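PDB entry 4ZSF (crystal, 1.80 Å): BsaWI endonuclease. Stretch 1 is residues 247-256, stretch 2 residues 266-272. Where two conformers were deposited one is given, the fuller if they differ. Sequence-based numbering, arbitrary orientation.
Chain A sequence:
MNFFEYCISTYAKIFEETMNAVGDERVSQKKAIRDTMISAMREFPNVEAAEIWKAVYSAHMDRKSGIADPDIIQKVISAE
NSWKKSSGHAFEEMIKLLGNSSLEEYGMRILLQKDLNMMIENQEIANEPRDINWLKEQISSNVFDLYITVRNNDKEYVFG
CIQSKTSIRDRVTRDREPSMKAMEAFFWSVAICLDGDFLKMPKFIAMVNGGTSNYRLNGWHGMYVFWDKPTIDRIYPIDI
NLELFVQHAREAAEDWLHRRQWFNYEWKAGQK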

# COMPACT_ATOMS: atom_id res chain seq x y z
N GLN A 247 -7.00 -8.45 -32.37
CA GLN A 247 -6.83 -9.64 -33.23
C GLN A 247 -6.45 -10.89 -32.39
O GLN A 247 -6.92 -12.02 -32.66
CB GLN A 247 -5.83 -9.34 -34.35
CG GLN A 247 -6.33 -8.23 -35.29
CD GLN A 247 -7.66 -8.61 -35.92
OE1 GLN A 247 -7.79 -9.72 -36.40
NE2 GLN A 247 -8.67 -7.75 -35.80
N HIS A 248 -5.64 -10.72 -31.34
CA HIS A 248 -5.32 -11.88 -30.50
C HIS A 248 -6.54 -12.33 -29.69
O HIS A 248 -6.70 -13.54 -29.43
CB HIS A 248 -4.12 -11.61 -29.58
CG HIS A 248 -2.83 -11.36 -30.34
ND1 HIS A 248 -1.71 -10.82 -29.75
CD2 HIS A 248 -2.53 -11.55 -31.64
CE1 HIS A 248 -0.75 -10.72 -30.65
NE2 HIS A 248 -1.20 -11.17 -31.81
N ALA A 249 -7.36 -11.37 -29.26
CA ALA A 249 -8.59 -11.76 -28.52
C ALA A 249 -9.46 -12.68 -29.40
O ALA A 249 -10.11 -13.60 -28.88
CB ALA A 249 -9.40 -10.55 -28.12
N ARG A 250 -9.53 -12.39 -30.70
CA ARG A 250 -10.31 -13.26 -31.61
C ARG A 250 -9.83 -14.71 -31.56
O ARG A 250 -10.62 -15.70 -31.53
CB ARG A 250 -10.21 -12.75 -33.06
CG ARG A 250 -10.97 -11.44 -33.25
CD ARG A 250 -10.68 -10.91 -34.66
NE ARG A 250 -11.36 -11.74 -35.66
CZ ARG A 250 -11.18 -11.63 -36.96
NH1 ARG A 250 -10.29 -10.76 -37.42
NH2 ARG A 250 -11.89 -12.40 -37.81
N GLU A 251 -8.50 -14.83 -31.60
CA GLU A 251 -7.88 -16.14 -31.62
C GLU A 251 -8.01 -16.83 -30.26
O GLU A 251 -8.24 -18.03 -30.21
CB GLU A 251 -6.41 -16.05 -32.02
CG GLU A 251 -5.88 -17.46 -32.31
CD GLU A 251 -4.40 -17.50 -32.68
OE1 GLU A 251 -3.73 -16.43 -32.71
OE2 GLU A 251 -3.91 -18.62 -32.93
N ALA A 252 -7.80 -16.07 -29.19
CA ALA A 252 -7.93 -16.61 -27.83
C ALA A 252 -9.36 -17.14 -27.60
O ALA A 252 -9.55 -18.22 -27.01
CB ALA A 252 -7.60 -15.50 -26.81
N ALA A 253 -10.35 -16.36 -28.04
CA ALA A 253 -11.76 -16.77 -27.77
C ALA A 253 -12.04 -18.11 -28.47
O ALA A 253 -12.69 -19.02 -27.90
CB ALA A 253 -12.78 -15.67 -28.20
N GLU A 254 -11.56 -18.21 -29.70
CA GLU A 254 -11.76 -19.41 -30.50
C GLU A 254 -11.16 -20.62 -29.77
O GLU A 254 -11.81 -21.65 -29.59
CB GLU A 254 -11.11 -19.21 -31.87
CG GLU A 254 -10.76 -20.53 -32.62
CD GLU A 254 -11.99 -21.33 -33.07
OE1 GLU A 254 -13.06 -20.71 -33.29
OE2 GLU A 254 -11.88 -22.58 -33.20
N ASP A 255 -9.92 -20.45 -29.32
CA ASP A 255 -9.20 -21.57 -28.71
C ASP A 255 -9.75 -21.87 -27.32
O ASP A 255 -9.73 -23.01 -26.90
CB ASP A 255 -7.71 -21.32 -28.65
CG ASP A 255 -7.03 -21.53 -30.01
OD1 ASP A 255 -7.65 -22.07 -31.00
OD2 ASP A 255 -5.85 -21.15 -30.12
N TRP A 256 -10.24 -20.85 -26.59
CA TRP A 256 -10.82 -21.11 -25.30
C TRP A 256 -12.12 -21.90 -25.45
O TRP A 256 -12.41 -22.85 -24.67
CB TRP A 256 -11.05 -19.78 -24.56
CG TRP A 256 -11.48 -19.94 -23.16
CD1 TRP A 256 -10.68 -19.86 -22.04
CD2 TRP A 256 -12.83 -20.08 -22.69
NE1 TRP A 256 -11.45 -19.97 -20.90
CE2 TRP A 256 -12.77 -20.11 -21.27
CE3 TRP A 256 -14.06 -20.21 -23.33
CZ2 TRP A 256 -13.93 -20.25 -20.47
CZ3 TRP A 256 -15.22 -20.39 -22.53
CH2 TRP A 256 -15.14 -20.39 -21.11
N GLU A 266 1.55 -22.10 -22.21
CA GLU A 266 2.25 -22.29 -23.45
C GLU A 266 1.55 -21.63 -24.62
O GLU A 266 2.18 -21.32 -25.65
CB GLU A 266 2.42 -23.80 -23.77
CG GLU A 266 3.23 -24.52 -22.72
CD GLU A 266 3.33 -25.99 -23.06
OE1 GLU A 266 4.20 -26.34 -23.90
OE2 GLU A 266 2.57 -26.78 -22.48
N TRP A 267 0.26 -21.40 -24.47
CA TRP A 267 -0.53 -20.83 -25.58
C TRP A 267 0.08 -19.50 -26.03
O TRP A 267 0.47 -18.66 -25.21
CB TRP A 267 -1.99 -20.62 -25.18
CG TRP A 267 -2.87 -20.12 -26.33
CD1 TRP A 267 -3.60 -20.92 -27.18
CD2 TRP A 267 -3.08 -18.77 -26.75
NE1 TRP A 267 -4.27 -20.13 -28.10
CE2 TRP A 267 -3.97 -18.81 -27.85
CE3 TRP A 267 -2.63 -17.52 -26.28
CZ2 TRP A 267 -4.42 -17.64 -28.52
CZ3 TRP A 267 -3.09 -16.33 -26.94
CH2 TRP A 267 -3.98 -16.40 -28.03
N LYS A 268 0.18 -19.29 -27.33
CA LYS A 268 0.63 -18.00 -27.81
C LYS A 268 -0.13 -17.65 -29.09
O LYS A 268 -0.38 -18.54 -29.88
CB LYS A 268 2.16 -18.07 -28.06
CG LYS A 268 2.70 -16.75 -28.65
CD LYS A 268 4.24 -16.71 -28.69
CE LYS A 268 4.78 -15.55 -29.62
NZ LYS A 268 6.27 -15.65 -29.82
N ALA A 269 -0.47 -16.37 -29.30
CA ALA A 269 -1.22 -15.96 -30.47
C ALA A 269 -0.40 -16.13 -31.74
O ALA A 269 0.83 -16.00 -31.70
CB ALA A 269 -1.63 -14.50 -30.31
N GLY A 270 -1.07 -16.42 -32.85
CA GLY A 270 -0.45 -16.30 -34.16
C GLY A 270 0.46 -17.44 -34.55
O GLY A 270 1.29 -17.26 -35.47
N GLN A 271 0.31 -18.59 -33.90
CA GLN A 271 1.24 -19.71 -34.12
C GLN A 271 0.67 -20.81 -35.04
O GLN A 271 1.37 -21.81 -35.35
CB GLN A 271 1.65 -20.36 -32.79
CG GLN A 271 2.21 -19.37 -31.79
CD GLN A 271 3.42 -18.61 -32.34
OE1 GLN A 271 4.48 -19.22 -32.60
NE2 GLN A 271 3.28 -17.28 -32.53
N LYS A 272 -0.59 -20.66 -35.45
CA LYS A 272 -1.28 -21.78 -36.11
C LYS A 272 -0.79 -21.93 -37.55
O LYS A 272 -0.61 -20.93 -38.26
CB LYS A 272 -2.80 -21.60 -36.08
CG LYS A 272 -3.45 -21.72 -34.70
CD LYS A 272 -4.95 -21.83 -34.88
CE LYS A 272 -5.70 -21.97 -33.57
NZ LYS A 272 -5.64 -20.69 -32.86
OXT LYS A 272 -0.54 -23.05 -38.03
O HOH W 1 -1.73 -19.45 -32.00
O HOH W 2 -2.39 -18.37 -35.42

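The strongest contacts gather around the ammonium group of Lys272, the C-terminal residue, which forms salt bridges to two acids one helical turn apart. Lys272 NZ lies 2.7 Å from Glu251 OE2 and 2.8 Å from Asp255 OD2, with a weak further hydrogen bond of 3.1 Å to Asp255 OD1. Its chi1 to chi3 are m, t and t, and a p turn at chi4 (71°) completes the reach to both carboxylates.

Each acid also accepts from a neutral donor in the second stretch. Trp267 NE1 donates to Asp255 OD2 at 2.8 Å with an N-H...O angle of 176°, almost linear, and the acceptor lies near the indole plane, where the N-H points. Gly270 N donates to Glu251 OE1 at 2.7 Å and 151°. Gly270 has a phi of +79°, a value that favours glycine. The extended Glu251 side chain (chi1 and chi2 both t) thus binds backbone through one oxygen and lysine through the other. Two waters extend this network: water 1 donates to Glu251 OE2 (2.5 Å) and Lys268 O (2.7 Å) and accepts from Gln271 N (2.9 Å), while water 2 joins Glu251 OE2 to Lys272 N, 2.9 Å from each.

Apolar packing accompanies these bonds. Ala252 CB approaches Trp267 CH2 at 3.9 Å, and Ala252 CA lies 3.7 Å from Trp267 CZ2, so the indole rests close against the helix backbone. Ala269 CB sits 3.4 Å from the centroid of the His248 ring, 16° off the ring normal, a CH-pi contact over the face.

The backbones come nearest at His248 and Ala269, whose CA atoms are 5.8 Å apart. Stretch 1 is helical throughout, whereas stretch 2 has no regular helix or strand; no backbone-to-backbone hydrogen bond joins them, so the 391 Å² interface relies on side chains for its direct polar links.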